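Local structure of putative acyl-CoA dehydrogenase (Burkholderia xenovorans, 5JSC) at residues Thr332-Trp340 against Gln388-Ala399; Thr263-Arg274 against Ile311-Ala322. The protein is a tetrameric flavoprotein of the acyl-CoA dehydrogenase family, with flavin-adenine dinucleotide bound. All coordinates share one frame; numbering follows the deposited sequence. Where two conformers were deposited one is given.

Contact 1. Residues Thr332-Trp340 against Gln388-Ala399. With FAD (flavin-adenine dinucleotide), chain M.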
loop_
_atom_site.group_PDB
_atom_site.type_symbol
_atom_site.label_atom_id
_atom_site.label_comp_id
_atom_site.label_asym_id
_atom_site.label_seq_id
_atom_site.Cartn_x
_atom_site.Cartn_y
_atom_site.Cartn_z
ATOM N N THR C 332 -16.843 -14.861 -15.302
ATOM C CA THR C 332 -16.706 -13.408 -15.435
ATOM C C THR C 332 -16.040 -12.797 -14.201
ATOM O O THR C 332 -15.103 -11.991 -14.319
ATOM C CB THR C 332 -18.071 -12.761 -15.697
ATOM O OG1 THR C 332 -18.670 -13.356 -16.858
ATOM C CG2 THR C 332 -17.910 -11.259 -15.949
ATOM N N ARG C 333 -16.478 -13.203 -13.003
ATOM C CA ARG C 333 -15.888 -12.655 -11.777
ATOM C C ARG C 333 -14.472 -13.172 -11.557
ATOM O O ARG C 333 -13.547 -12.393 -11.279
ATOM C CB ARG C 333 -16.754 -12.993 -10.557
ATOM C CG ARG C 333 -16.211 -12.370 -9.251
ATOM C CD ARG C 333 -16.744 -13.010 -7.957
ATOM N NE ARG C 333 -18.125 -12.638 -7.658
ATOM C CZ ARG C 333 -18.743 -12.907 -6.510
ATOM N NH1 ARG C 333 -18.107 -13.546 -5.535
ATOM N NH2 ARG C 333 -20.003 -12.542 -6.338
ATOM N N GLU C 334 -14.290 -14.491 -11.652
ATOM C CA GLU C 334 -13.018 -15.097 -11.280
ATOM C C GLU C 334 -11.918 -14.751 -12.271
ATOM O O GLU C 334 -10.757 -14.580 -11.867
ATOM C CB GLU C 334 -13.193 -16.613 -11.164
ATOM C CG GLU C 334 -14.141 -17.039 -10.040
ATOM C CD GLU C 334 -15.629 -16.997 -10.409
ATOM O OE1 GLU C 334 -15.977 -16.616 -11.552
ATOM O OE2 GLU C 334 -16.457 -17.366 -9.547
ATOM N N ALA C 335 -12.262 -14.632 -13.562
ATOM C CA ALA C 335 -11.293 -14.186 -14.559
ATOM C C ALA C 335 -10.898 -12.737 -14.329
ATOM O O ALA C 335 -9.720 -12.384 -14.460
ATOM C CB ALA C 335 -11.859 -14.362 -15.974
ATOM N N ALA C 336 -11.873 -11.879 -14.009
ATOM C CA ALA C 336 -11.559 -10.485 -13.711
ATOM C C ALA C 336 -10.632 -10.384 -12.508
ATOM O O ALA C 336 -9.651 -9.623 -12.529
ATOM C CB ALA C 336 -12.849 -9.696 -13.457
ATOM N N MET C 337 -10.927 -11.147 -11.450
ATOM C CA MET C 337 -10.064 -11.155 -10.268
ATOM C C MET C 337 -8.643 -11.567 -10.625
ATOM O O MET C 337 -7.670 -10.946 -10.177
ATOM C CB MET C 337 -10.604 -12.122 -9.222
ATOM C CG MET C 337 -11.524 -11.570 -8.210
ATOM S SD MET C 337 -11.565 -12.785 -6.869
ATOM C CE MET C 337 -12.872 -12.033 -5.894
ATOM N N ALA C 338 -8.504 -12.647 -11.397
ATOM C CA ALA C 338 -7.180 -13.148 -11.747
ATOM C C ALA C 338 -6.418 -12.137 -12.587
ATOM O O ALA C 338 -5.235 -11.882 -12.343
ATOM C CB ALA C 338 -7.307 -14.473 -12.494
ATOM N N LYS C 339 -7.084 -11.565 -13.602
ATOM C CA LYS C 339 -6.421 -10.621 -14.496
ATOM C C LYS C 339 -5.964 -9.388 -13.726
ATOM O O LYS C 339 -4.824 -8.934 -13.868
ATOM C CB LYS C 339 -7.377 -10.251 -15.639
ATOM C CG LYS C 339 -6.731 -9.585 -16.861
ATOM C CD LYS C 339 -6.627 -8.077 -16.721
ATOM C CE LYS C 339 -6.041 -7.442 -17.977
ATOM N NZ LYS C 339 -5.931 -5.944 -17.859
ATOM N N TRP C 340 -6.851 -8.845 -12.899
ATOM C CA TRP C 340 -6.525 -7.717 -12.032
ATOM C C TRP C 340 -5.333 -8.030 -11.135
ATOM O O TRP C 340 -4.313 -7.324 -11.155
ATOM C CB TRP C 340 -7.782 -7.386 -11.219
ATOM C CG TRP C 340 -7.662 -6.511 -10.002
ATOM C CD1 TRP C 340 -6.625 -5.698 -9.636
ATOM C CD2 TRP C 340 -8.662 -6.367 -8.994
ATOM N NE1 TRP C 340 -6.926 -5.062 -8.445
ATOM C CE2 TRP C 340 -8.176 -5.459 -8.041
ATOM C CE3 TRP C 340 -9.936 -6.927 -8.807
ATOM C CZ2 TRP C 340 -8.905 -5.113 -6.908
ATOM C CZ3 TRP C 340 -10.654 -6.580 -7.679
ATOM C CH2 TRP C 340 -10.143 -5.674 -6.750
ATOM N N GLN C 388 -11.844 -4.165 -14.378
ATOM C CA GLN C 388 -11.938 -5.445 -13.677
ATOM C C GLN C 388 -12.478 -5.259 -12.262
ATOM O O GLN C 388 -13.312 -6.051 -11.798
ATOM C CB GLN C 388 -10.565 -6.143 -13.630
ATOM C CG GLN C 388 -9.829 -6.234 -14.965
ATOM C CD GLN C 388 -10.547 -7.082 -16.019
ATOM O OE1 GLN C 388 -11.439 -7.874 -15.710
ATOM N NE2 GLN C 388 -10.158 -6.901 -17.274
ATOM N N GLN C 389 -11.996 -4.232 -11.552
ATOM C CA GLN C 389 -12.460 -3.988 -10.185
ATOM C C GLN C 389 -13.958 -3.746 -10.140
ATOM O O GLN C 389 -14.653 -4.250 -9.251
ATOM C CB GLN C 389 -11.761 -2.776 -9.585
ATOM C CG GLN C 389 -10.305 -2.911 -9.313
ATOM C CD GLN C 389 -9.759 -1.616 -8.745
ATOM O OE1 GLN C 389 -9.645 -0.620 -9.455
ATOM N NE2 GLN C 389 -9.456 -1.610 -7.455
ATOM N N LEU C 390 -14.470 -2.939 -11.069
ATOM C CA LEU C 390 -15.895 -2.647 -11.071
ATOM C C LEU C 390 -16.719 -3.873 -11.440
ATOM O O LEU C 390 -17.822 -4.049 -10.911
ATOM C CB LEU C 390 -16.182 -1.487 -12.020
ATOM C CG LEU C 390 -15.539 -0.158 -11.623
ATOM C CD1 LEU C 390 -15.658 0.842 -12.771
ATOM C CD2 LEU C 390 -16.184 0.385 -10.350
ATOM N N ILE C 391 -16.209 -4.733 -12.328
ATOM C CA ILE C 391 -16.897 -5.993 -12.613
ATOM C C ILE C 391 -17.064 -6.799 -11.331
ATOM O O ILE C 391 -18.152 -7.303 -11.023
ATOM C CB ILE C 391 -16.134 -6.802 -13.680
ATOM C CG1 ILE C 391 -16.265 -6.153 -15.059
ATOM C CG2 ILE C 391 -16.624 -8.263 -13.714
ATOM C CD1 ILE C 391 -15.285 -6.710 -16.077
ATOM N N VAL C 392 -15.982 -6.930 -10.563
ATOM C CA VAL C 392 -16.042 -7.725 -9.342
ATOM C C VAL C 392 -16.981 -7.081 -8.327
ATOM O O VAL C 392 -17.827 -7.757 -7.728
ATOM C CB VAL C 392 -14.631 -7.917 -8.765
ATOM C CG1 VAL C 392 -14.708 -8.594 -7.404
ATOM C CG2 VAL C 392 -13.761 -8.737 -9.738
ATOM N N GLY C 393 -16.846 -5.766 -8.117
ATOM C CA GLY C 393 -17.671 -5.099 -7.118
ATOM C C GLY C 393 -19.150 -5.145 -7.455
ATOM O O GLY C 393 -19.986 -5.410 -6.586
ATOM N N ARG C 394 -19.493 -4.896 -8.721
ATOM C CA ARG C 394 -20.890 -5.002 -9.133
ATOM C C ARG C 394 -21.411 -6.422 -8.953
ATOM O O ARG C 394 -22.573 -6.621 -8.580
ATOM C CB ARG C 394 -21.052 -4.563 -10.586
ATOM C CG ARG C 394 -21.030 -3.064 -10.795
ATOM C CD ARG C 394 -21.579 -2.715 -12.182
ATOM N NE ARG C 394 -20.779 -3.318 -13.251
ATOM C CZ ARG C 394 -19.780 -2.702 -13.882
ATOM N NH1 ARG C 394 -19.460 -1.455 -13.569
ATOM N NH2 ARG C 394 -19.106 -3.333 -14.836
ATOM N N ASP C 395 -20.568 -7.427 -9.218
ATOM C CA ASP C 395 -21.033 -8.807 -9.108
ATOM C C ASP C 395 -21.309 -9.186 -7.659
ATOM O O ASP C 395 -22.245 -9.942 -7.380
ATOM C CB ASP C 395 -20.010 -9.758 -9.732
ATOM C CG ASP C 395 -20.543 -11.162 -9.880
ATOM O OD1 ASP C 395 -21.493 -11.347 -10.669
ATOM O OD2 ASP C 395 -20.025 -12.076 -9.210
ATOM N N LEU C 396 -20.509 -8.663 -6.725
ATOM C CA LEU C 396 -20.752 -8.894 -5.302
ATOM C C LEU C 396 -22.110 -8.357 -4.873
ATOM O O LEU C 396 -22.844 -9.012 -4.120
ATOM C CB LEU C 396 -19.647 -8.229 -4.479
ATOM C CG LEU C 396 -18.254 -8.836 -4.598
ATOM C CD1 LEU C 396 -17.249 -7.885 -4.027
ATOM C CD2 LEU C 396 -18.200 -10.166 -3.862
ATOM N N LEU C 397 -22.450 -7.151 -5.324
ATOM C CA LEU C 397 -23.734 -6.573 -4.952
ATOM C C LEU C 397 -24.881 -7.287 -5.649
ATOM O O LEU C 397 -25.954 -7.452 -5.061
ATOM C CB LEU C 397 -23.736 -5.080 -5.273
ATOM C CG LEU C 397 -22.799 -4.273 -4.367
ATOM C CD1 LEU C 397 -22.467 -2.933 -4.996
ATOM C CD2 LEU C 397 -23.457 -4.073 -2.991
ATOM N N LYS C 398 -24.668 -7.733 -6.888
ATOM C CA LYS C 398 -25.697 -8.500 -7.584
ATOM C C LYS C 398 -25.980 -9.811 -6.865
ATOM O O LYS C 398 -27.145 -10.193 -6.686
ATOM C CB LYS C 398 -25.267 -8.761 -9.026
ATOM C CG LYS C 398 -26.315 -9.435 -9.898
ATOM C CD LYS C 398 -25.717 -9.894 -11.220
ATOM C CE LYS C 398 -26.803 -10.263 -12.220
ATOM N NZ LYS C 398 -26.252 -10.879 -13.466
ATOM N N ALA C 399 -24.924 -10.508 -6.429
ATOM C CA ALA C 399 -25.101 -11.773 -5.719
ATOM C C ALA C 399 -25.792 -11.566 -4.377
ATOM O O ALA C 399 -26.616 -12.389 -3.961
ATOM C CB ALA C 399 -23.747 -12.456 -5.523
HETATM P PA FAD M . -10.021 4.577 -21.878
HETATM O O1A FAD M . -11.221 3.781 -22.228
HETATM O O2A FAD M . -10.028 6.059 -22.260
HETATM O O5B FAD M . -9.773 4.421 -20.316
HETATM C C5B FAD M . -8.727 5.185 -19.685
HETATM C C4B FAD M . -8.645 4.684 -18.267
HETATM O O4B FAD M . -9.876 4.997 -17.590
HETATM C C3B FAD M . -8.543 3.172 -18.115
HETATM O O3B FAD M . -7.224 2.671 -18.349
HETATM C C2B FAD M . -9.029 2.968 -16.678
HETATM O O2B FAD M . -7.958 3.196 -15.762
HETATM C C1B FAD M . -10.079 4.084 -16.530
HETATM N N9A FAD M . -11.470 3.648 -16.579
HETATM C C8A FAD M . -12.098 2.988 -17.603
HETATM N N7A FAD M . -13.381 2.802 -17.411
HETATM C C5A FAD M . -13.615 3.377 -16.168
HETATM C C6A FAD M . -14.783 3.526 -15.398
HETATM N N6A FAD M . -15.983 3.066 -15.769
HETATM N N1A FAD M . -14.677 4.158 -14.207
HETATM C C2A FAD M . -13.472 4.598 -13.819
HETATM N N3A FAD M . -12.302 4.515 -14.462
HETATM C C4A FAD M . -12.445 3.894 -15.641
HETATM N N1 FAD M . -7.810 -3.497 -28.320
HETATM C C2 FAD M . -8.383 -4.315 -29.258
HETATM O O2 FAD M . -9.554 -4.158 -29.642
HETATM N N3 FAD M . -7.646 -5.332 -29.806
HETATM C C4 FAD M . -6.335 -5.636 -29.500
HETATM O O4 FAD M . -5.740 -6.516 -30.116
HETATM C C4X FAD M . -5.748 -4.798 -28.496
HETATM N N5 FAD M . -4.491 -4.981 -28.200
HETATM C C5X FAD M . -3.871 -4.047 -27.385
HETATM C C6 FAD M . -2.495 -4.140 -27.189
HETATM C C7 FAD M . -1.805 -3.173 -26.467
HETATM C C7M FAD M . -0.309 -3.289 -26.318
HETATM C C8 FAD M . -2.514 -2.093 -25.905
HETATM C C8M FAD M . -1.803 -1.019 -25.119
HETATM C C9 FAD M . -3.891 -2.009 -26.084
HETATM C C9A FAD M . -4.573 -2.970 -26.824
HETATM N N10 FAD M . -5.952 -2.857 -27.107
HETATM C C10 FAD M . -6.561 -3.739 -27.966
HETATM C "C1'" FAD M . -6.692 -1.695 -26.598
HETATM C "C2'" FAD M . -7.076 -1.819 -25.127
HETATM O "O2'" FAD M . -8.089 -2.808 -24.948
HETATM C "C3'" FAD M . -7.588 -0.469 -24.627
HETATM O "O3'" FAD M . -6.458 0.391 -24.618
HETATM C "C4'" FAD M . -8.212 -0.519 -23.234
HETATM O "O4'" FAD M . -9.473 -1.188 -23.310
HETATM C "C5'" FAD M . -8.390 0.866 -22.644
HETATM O "O5'" FAD M . -9.179 1.642 -23.569
HETATM P P FAD M . -8.626 3.131 -23.909
HETATM O O1P FAD M . -7.192 3.091 -24.311
HETATM O O2P FAD M . -9.550 3.772 -24.898
HETATM O O3P FAD M . -8.728 3.913 -22.523
#
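Arg333 and Asp395 form the salt bridge of this helix pair. Arg333 NE donates to Asp395 OD2, tilted 15° out of the guanidinium plane and onto the anti lone pair of the carboxylate oxygen; at 2.5 Å the bond is unusually short and its exact length doubtful. NH2 adds a weak second bond to the same OD2 (2.9 Å). The guanidinium and carboxylate planes are steeply turned, 77° apart. With CG anti to the backbone N and a bend at chi3, the arginine runs out to the acid and lays one guanidinium face against Leu396 CD2. Further along, Gln389 CG sits over the six-membered ring of Trp340, a CH-pi contact 3.5 Å from the centroid. Gln388 folds its amide back, placing OE1 3.2 Å from Ala336 CB, buried by this contact with no polar partner in the model, while NE2 bonds to Gly383 O. Val392 is the knob, set among Arg333, Ala336, Met337 and Trp340, its CG2 3.9 Å from Met337 CG. The axes of segments 332-340 and 388-399 come within 8.8 Å, at 142° between their N-to-C directions. Helix 250-286 touches both; helix 298-325 packs on Glu334 and Met337, and a second subunit meets Trp340 through its Leu309.

Contact 2. Residues Thr263-Arg274 against Ile311-Ala322. With EDO (1,2-ethanediol), chain O; SO4 (sulfate ion), chain P.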
loop_
_atom_site.group_PDB
_atom_site.type_symbol
_atom_site.label_atom_id
_atom_site.label_comp_id
_atom_site.label_asym_id
_atom_site.label_seq_id
_atom_site.Cartn_x
_atom_site.Cartn_y
_atom_site.Cartn_z
ATOM N N THR C 263 -8.253 -14.655 -18.360
ATOM C CA THR C 263 -7.447 -15.481 -17.461
ATOM C C THR C 263 -6.075 -15.773 -18.065
ATOM O O THR C 263 -5.079 -15.878 -17.334
ATOM C CB THR C 263 -8.184 -16.783 -17.133
ATOM O OG1 THR C 263 -9.528 -16.474 -16.744
ATOM C CG2 THR C 263 -7.504 -17.523 -15.980
ATOM N N SER C 264 -5.996 -15.870 -19.395
ATOM C CA SER C 264 -4.706 -16.071 -20.042
ATOM C C SER C 264 -3.815 -14.835 -19.943
ATOM O O SER C 264 -2.591 -14.982 -19.914
ATOM C CB SER C 264 -4.910 -16.495 -21.509
ATOM O OG SER C 264 -5.056 -15.384 -22.384
ATOM N N VAL C 265 -4.393 -13.622 -19.890
ATOM C CA VAL C 265 -3.583 -12.429 -19.630
ATOM C C VAL C 265 -3.021 -12.484 -18.224
ATOM O O VAL C 265 -1.871 -12.095 -17.979
ATOM C CB VAL C 265 -4.403 -11.137 -19.828
ATOM C CG1 VAL C 265 -3.574 -9.888 -19.451
ATOM C CG2 VAL C 265 -4.882 -11.029 -21.254
ATOM N N ALA C 266 -3.837 -12.940 -17.272
ATOM C CA ALA C 266 -3.341 -13.165 -15.921
ATOM C C ALA C 266 -2.189 -14.155 -15.924
ATOM O O ALA C 266 -1.192 -13.958 -15.220
ATOM C CB ALA C 266 -4.476 -13.654 -15.026
ATOM N N ALA C 267 -2.303 -15.219 -16.725
ATOM C CA ALA C 267 -1.235 -16.212 -16.793
ATOM C C ALA C 267 0.042 -15.622 -17.387
ATOM O O ALA C 267 1.147 -15.908 -16.907
ATOM C CB ALA C 267 -1.708 -17.422 -17.600
ATOM N N ALA C 268 -0.082 -14.798 -18.430
ATOM C CA ALA C 268 1.109 -14.152 -18.983
ATOM C C ALA C 268 1.762 -13.243 -17.951
ATOM O O ALA C 268 2.991 -13.250 -17.798
ATOM C CB ALA C 268 0.765 -13.363 -20.248
ATOM N N SER C 269 0.954 -12.463 -17.227
ATOM C CA SER C 269 1.478 -11.613 -16.159
ATOM C C SER C 269 2.272 -12.436 -15.157
ATOM O O SER C 269 3.375 -12.055 -14.740
ATOM C CB SER C 269 0.326 -10.910 -15.435
ATOM O OG SER C 269 -0.429 -10.094 -16.305
ATOM N N LEU C 270 1.706 -13.571 -14.761
ATOM C CA LEU C 270 2.357 -14.475 -13.825
ATOM C C LEU C 270 3.688 -14.976 -14.372
ATOM O O LEU C 270 4.675 -15.053 -13.632
ATOM C CB LEU C 270 1.405 -15.639 -13.538
ATOM C CG LEU C 270 1.937 -16.858 -12.795
ATOM C CD1 LEU C 270 2.403 -16.461 -11.401
ATOM C CD2 LEU C 270 0.832 -17.923 -12.712
ATOM N N GLY C 271 3.729 -15.338 -15.658
ATOM C CA GLY C 271 4.986 -15.775 -16.256
ATOM C C GLY C 271 6.055 -14.695 -16.235
ATOM O O GLY C 271 7.214 -14.955 -15.897
ATOM N N PHE C 272 5.684 -13.465 -16.610
ATOM C CA PHE C 272 6.620 -12.350 -16.493
ATOM C C PHE C 272 7.105 -12.199 -15.052
ATOM O O PHE C 272 8.304 -11.996 -14.809
ATOM C CB PHE C 272 5.963 -11.053 -16.974
ATOM C CG PHE C 272 5.697 -11.005 -18.462
ATOM C CD1 PHE C 272 6.676 -11.384 -19.383
ATOM C CD2 PHE C 272 4.464 -10.564 -18.941
ATOM C CE1 PHE C 272 6.428 -11.329 -20.746
ATOM C CE2 PHE C 272 4.212 -10.507 -20.309
ATOM C CZ PHE C 272 5.192 -10.896 -21.213
ATOM N N ALA C 273 6.189 -12.300 -14.080
ATOM C CA ALA C 273 6.578 -12.201 -12.673
ATOM C C ALA C 273 7.543 -13.316 -12.278
ATOM O O ALA C 273 8.514 -13.078 -11.544
ATOM C CB ALA C 273 5.340 -12.213 -11.774
ATOM N N ARG C 274 7.293 -14.547 -12.740
ATOM C CA ARG C 274 8.206 -15.632 -12.393
ATOM C C ARG C 274 9.596 -15.387 -12.959
ATOM O O ARG C 274 10.603 -15.720 -12.319
ATOM C CB ARG C 274 7.664 -16.972 -12.891
ATOM C CG ARG C 274 6.440 -17.465 -12.137
ATOM C CD ARG C 274 6.254 -18.955 -12.385
ATOM N NE ARG C 274 4.992 -19.499 -11.873
ATOM C CZ ARG C 274 4.779 -19.868 -10.611
ATOM N NH1 ARG C 274 5.726 -19.710 -9.701
ATOM N NH2 ARG C 274 3.604 -20.390 -10.256
ATOM N N ILE C 311 3.319 -13.914 -6.292
ATOM C CA ILE C 311 3.309 -14.921 -7.351
ATOM C C ILE C 311 2.382 -16.077 -6.996
ATOM O O ILE C 311 1.599 -16.541 -7.840
ATOM C CB ILE C 311 4.743 -15.396 -7.644
ATOM C CG1 ILE C 311 5.450 -14.342 -8.498
ATOM C CG2 ILE C 311 4.746 -16.780 -8.346
ATOM C CD1 ILE C 311 6.947 -14.523 -8.575
ATOM N N ASP C 312 2.445 -16.567 -5.756
ATOM C CA ASP C 312 1.595 -17.709 -5.409
ATOM C C ASP C 312 0.125 -17.315 -5.369
ATOM O O ASP C 312 -0.733 -18.072 -5.834
ATOM C CB ASP C 312 2.030 -18.328 -4.079
ATOM C CG ASP C 312 3.145 -19.339 -4.254
ATOM O OD1 ASP C 312 3.771 -19.357 -5.344
ATOM O OD2 ASP C 312 3.402 -20.111 -3.303
ATOM N N SER C 313 -0.199 -16.135 -4.833
ATOM C CA SER C 313 -1.600 -15.733 -4.843
ATOM C C SER C 313 -2.084 -15.512 -6.272
ATOM O O SER C 313 -3.210 -15.900 -6.607
ATOM C CB SER C 313 -1.821 -14.491 -3.972
ATOM O OG SER C 313 -1.002 -13.413 -4.362
ATOM N N SER C 314 -1.239 -14.933 -7.135
ATOM C CA SER C 314 -1.608 -14.777 -8.540
ATOM C C SER C 314 -1.829 -16.133 -9.195
ATOM O O SER C 314 -2.835 -16.348 -9.880
ATOM C CB SER C 314 -0.532 -14.002 -9.297
ATOM O OG SER C 314 -0.437 -12.671 -8.822
ATOM N N ALA C 315 -0.893 -17.062 -8.994
ATOM C CA ALA C 315 -1.008 -18.364 -9.637
ATOM C C ALA C 315 -2.260 -19.103 -9.178
ATOM O O ALA C 315 -2.957 -19.720 -9.995
ATOM C CB ALA C 315 0.243 -19.196 -9.355
ATOM N N LEU C 316 -2.555 -19.063 -7.875
ATOM C CA LEU C 316 -3.766 -19.704 -7.370
ATOM C C LEU C 316 -5.014 -19.089 -7.990
ATOM O O LEU C 316 -5.938 -19.814 -8.384
ATOM C CB LEU C 316 -3.806 -19.615 -5.844
ATOM C CG LEU C 316 -2.820 -20.582 -5.153
ATOM C CD1 LEU C 316 -2.507 -20.145 -3.710
ATOM C CD2 LEU C 316 -3.370 -22.019 -5.181
ATOM N N LEU C 317 -5.057 -17.752 -8.107
ATOM C CA LEU C 317 -6.210 -17.112 -8.744
ATOM C C LEU C 317 -6.313 -17.460 -10.226
ATOM O O LEU C 317 -7.424 -17.676 -10.736
ATOM C CB LEU C 317 -6.141 -15.600 -8.558
ATOM C CG LEU C 317 -6.385 -15.103 -7.137
ATOM C CD1 LEU C 317 -5.944 -13.646 -7.051
ATOM C CD2 LEU C 317 -7.848 -15.223 -6.769
ATOM N N VAL C 318 -5.179 -17.496 -10.939
ATOM C CA VAL C 318 -5.189 -17.860 -12.356
ATOM C C VAL C 318 -5.783 -19.245 -12.540
ATOM O O VAL C 318 -6.710 -19.446 -13.338
ATOM C CB VAL C 318 -3.766 -17.801 -12.944
ATOM C CG1 VAL C 318 -3.728 -18.466 -14.325
ATOM C CG2 VAL C 318 -3.282 -16.366 -13.027
ATOM N N TYR C 319 -5.258 -20.226 -11.809
ATOM C CA TYR C 319 -5.655 -21.598 -12.086
ATOM C C TYR C 319 -6.943 -21.988 -11.378
ATOM O O TYR C 319 -7.616 -22.910 -11.842
ATOM C CB TYR C 319 -4.470 -22.534 -11.797
ATOM C CG TYR C 319 -3.423 -22.245 -12.854
ATOM C CD1 TYR C 319 -3.622 -22.653 -14.173
ATOM C CD2 TYR C 319 -2.286 -21.484 -12.571
ATOM C CE1 TYR C 319 -2.705 -22.346 -15.172
ATOM C CE2 TYR C 319 -1.369 -21.170 -13.568
ATOM C CZ TYR C 319 -1.583 -21.604 -14.871
ATOM O OH TYR C 319 -0.698 -21.298 -15.878
ATOM N N ARG C 320 -7.363 -21.258 -10.339
ATOM C CA ARG C 320 -8.742 -21.400 -9.877
ATOM C C ARG C 320 -9.709 -21.005 -10.982
ATOM O O ARG C 320 -10.657 -21.736 -11.281
ATOM C CB ARG C 320 -8.985 -20.554 -8.618
ATOM C CG ARG C 320 -10.396 -20.681 -8.014
ATOM C CD ARG C 320 -11.438 -19.761 -8.677
ATOM N NE ARG C 320 -11.127 -18.343 -8.480
ATOM C CZ ARG C 320 -11.589 -17.615 -7.467
ATOM N NH1 ARG C 320 -12.396 -18.152 -6.563
ATOM N NH2 ARG C 320 -11.243 -16.338 -7.356
ATOM N N ALA C 321 -9.479 -19.845 -11.603
ATOM C CA ALA C 321 -10.362 -19.401 -12.677
ATOM C C ALA C 321 -10.314 -20.350 -13.868
ATOM O O ALA C 321 -11.357 -20.675 -14.452
ATOM C CB ALA C 321 -9.999 -17.980 -13.115
ATOM N N ALA C 322 -9.117 -20.801 -14.250
ATOM C CA ALA C 322 -9.016 -21.690 -15.407
ATOM C C ALA C 322 -9.666 -23.037 -15.119
ATOM O O ALA C 322 -10.416 -23.564 -15.953
ATOM C CB ALA C 322 -7.551 -21.865 -15.815
HETATM C C1 EDO O . 1.461 -22.685 -12.102
HETATM O O1 EDO O . 1.779 -21.300 -12.220
HETATM C C2 EDO O . 2.237 -23.484 -13.138
HETATM O O2 EDO O . 3.582 -23.005 -13.211
HETATM S S SO4 P . -0.478 -10.420 -2.418
HETATM O O1 SO4 P . -0.326 -11.871 -2.548
HETATM O O2 SO4 P . -1.899 -10.091 -2.312
HETATM O O3 SO4 P . 0.086 -9.758 -3.603
HETATM O O4 SO4 P . 0.201 -9.996 -1.191
HETATM O O HOH W 1 3.637 -20.975 -7.484
HETATM O O HOH W 2 6.164 -19.928 -6.682
#
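Leu270 fills a hole formed by Ile311, Ser314, Ala315 and Tyr319; Leu270 and Ile311 carry large shares of the apolar packing. Leu270 CG is anti to the backbone N (chi1 169°), which spreads the two methyls over the facing helix: CD1 lies 3.9 Å from Ile311 CG2 and CD2 3.6 Å from Ala315 CB. Toward Thr263, alanines and Val318 meet, with Val318 CG2 3.6 Å from Ala266 CB, Val318 CG1 near Ala267, and Thr263 CG2 against Ala321 CB. At the other end Ala273 CB packs on Ile311 CG1. Polar contacts gather round Arg274, whose guanidinium has Ile311 CG2 over one face, 3.4 Å from NH1. In the plane at its edge lie a 1,2-ethanediol, probably from the crystallisation liquor, and two waters: NH2 donates to the diol O1 (2.8 Å), one water links NH2 and the other NH1 to Asp312 OD1. Glu96 of helix 88-101 pairs with Arg274 NE and bonds to Tyr319 OH and the diol. Asp312 also forms a salt bridge to Arg320 of the second subunit. The segment axes approach to 9.3 Å at 153°; this near-antiparallel pair, with its Leu270 knob, belongs to the all-helical C-terminal domain of the acyl-CoA dehydrogenase fold.

Contacts 1 and 2 are neighbours in one C-terminal helical domain, their centres about 16 Å apart. Helix 332-356, which follows helix 298-325 in the chain, brings them together: Ala335 CB of its segment 332-340 lies 3.2 Å from Thr263 OG1, and Ala338 O is 3.3 Å from Ala266 CB. Met337 SD meets Arg320 NH2 at 3.6 Å. Contact 1 is the one beside the cofactor, because Leu390 of segment 388-399 places CD1 3.7 Å from the adenine N1A of FAD, a molecule that Arg287 and Gly359 of the third subunit also bind. Contact 2 is more central: its centre lies about 12 Å from the centre of the chain, that of contact 1 about 18 Å. Both contacts reach the second subunit.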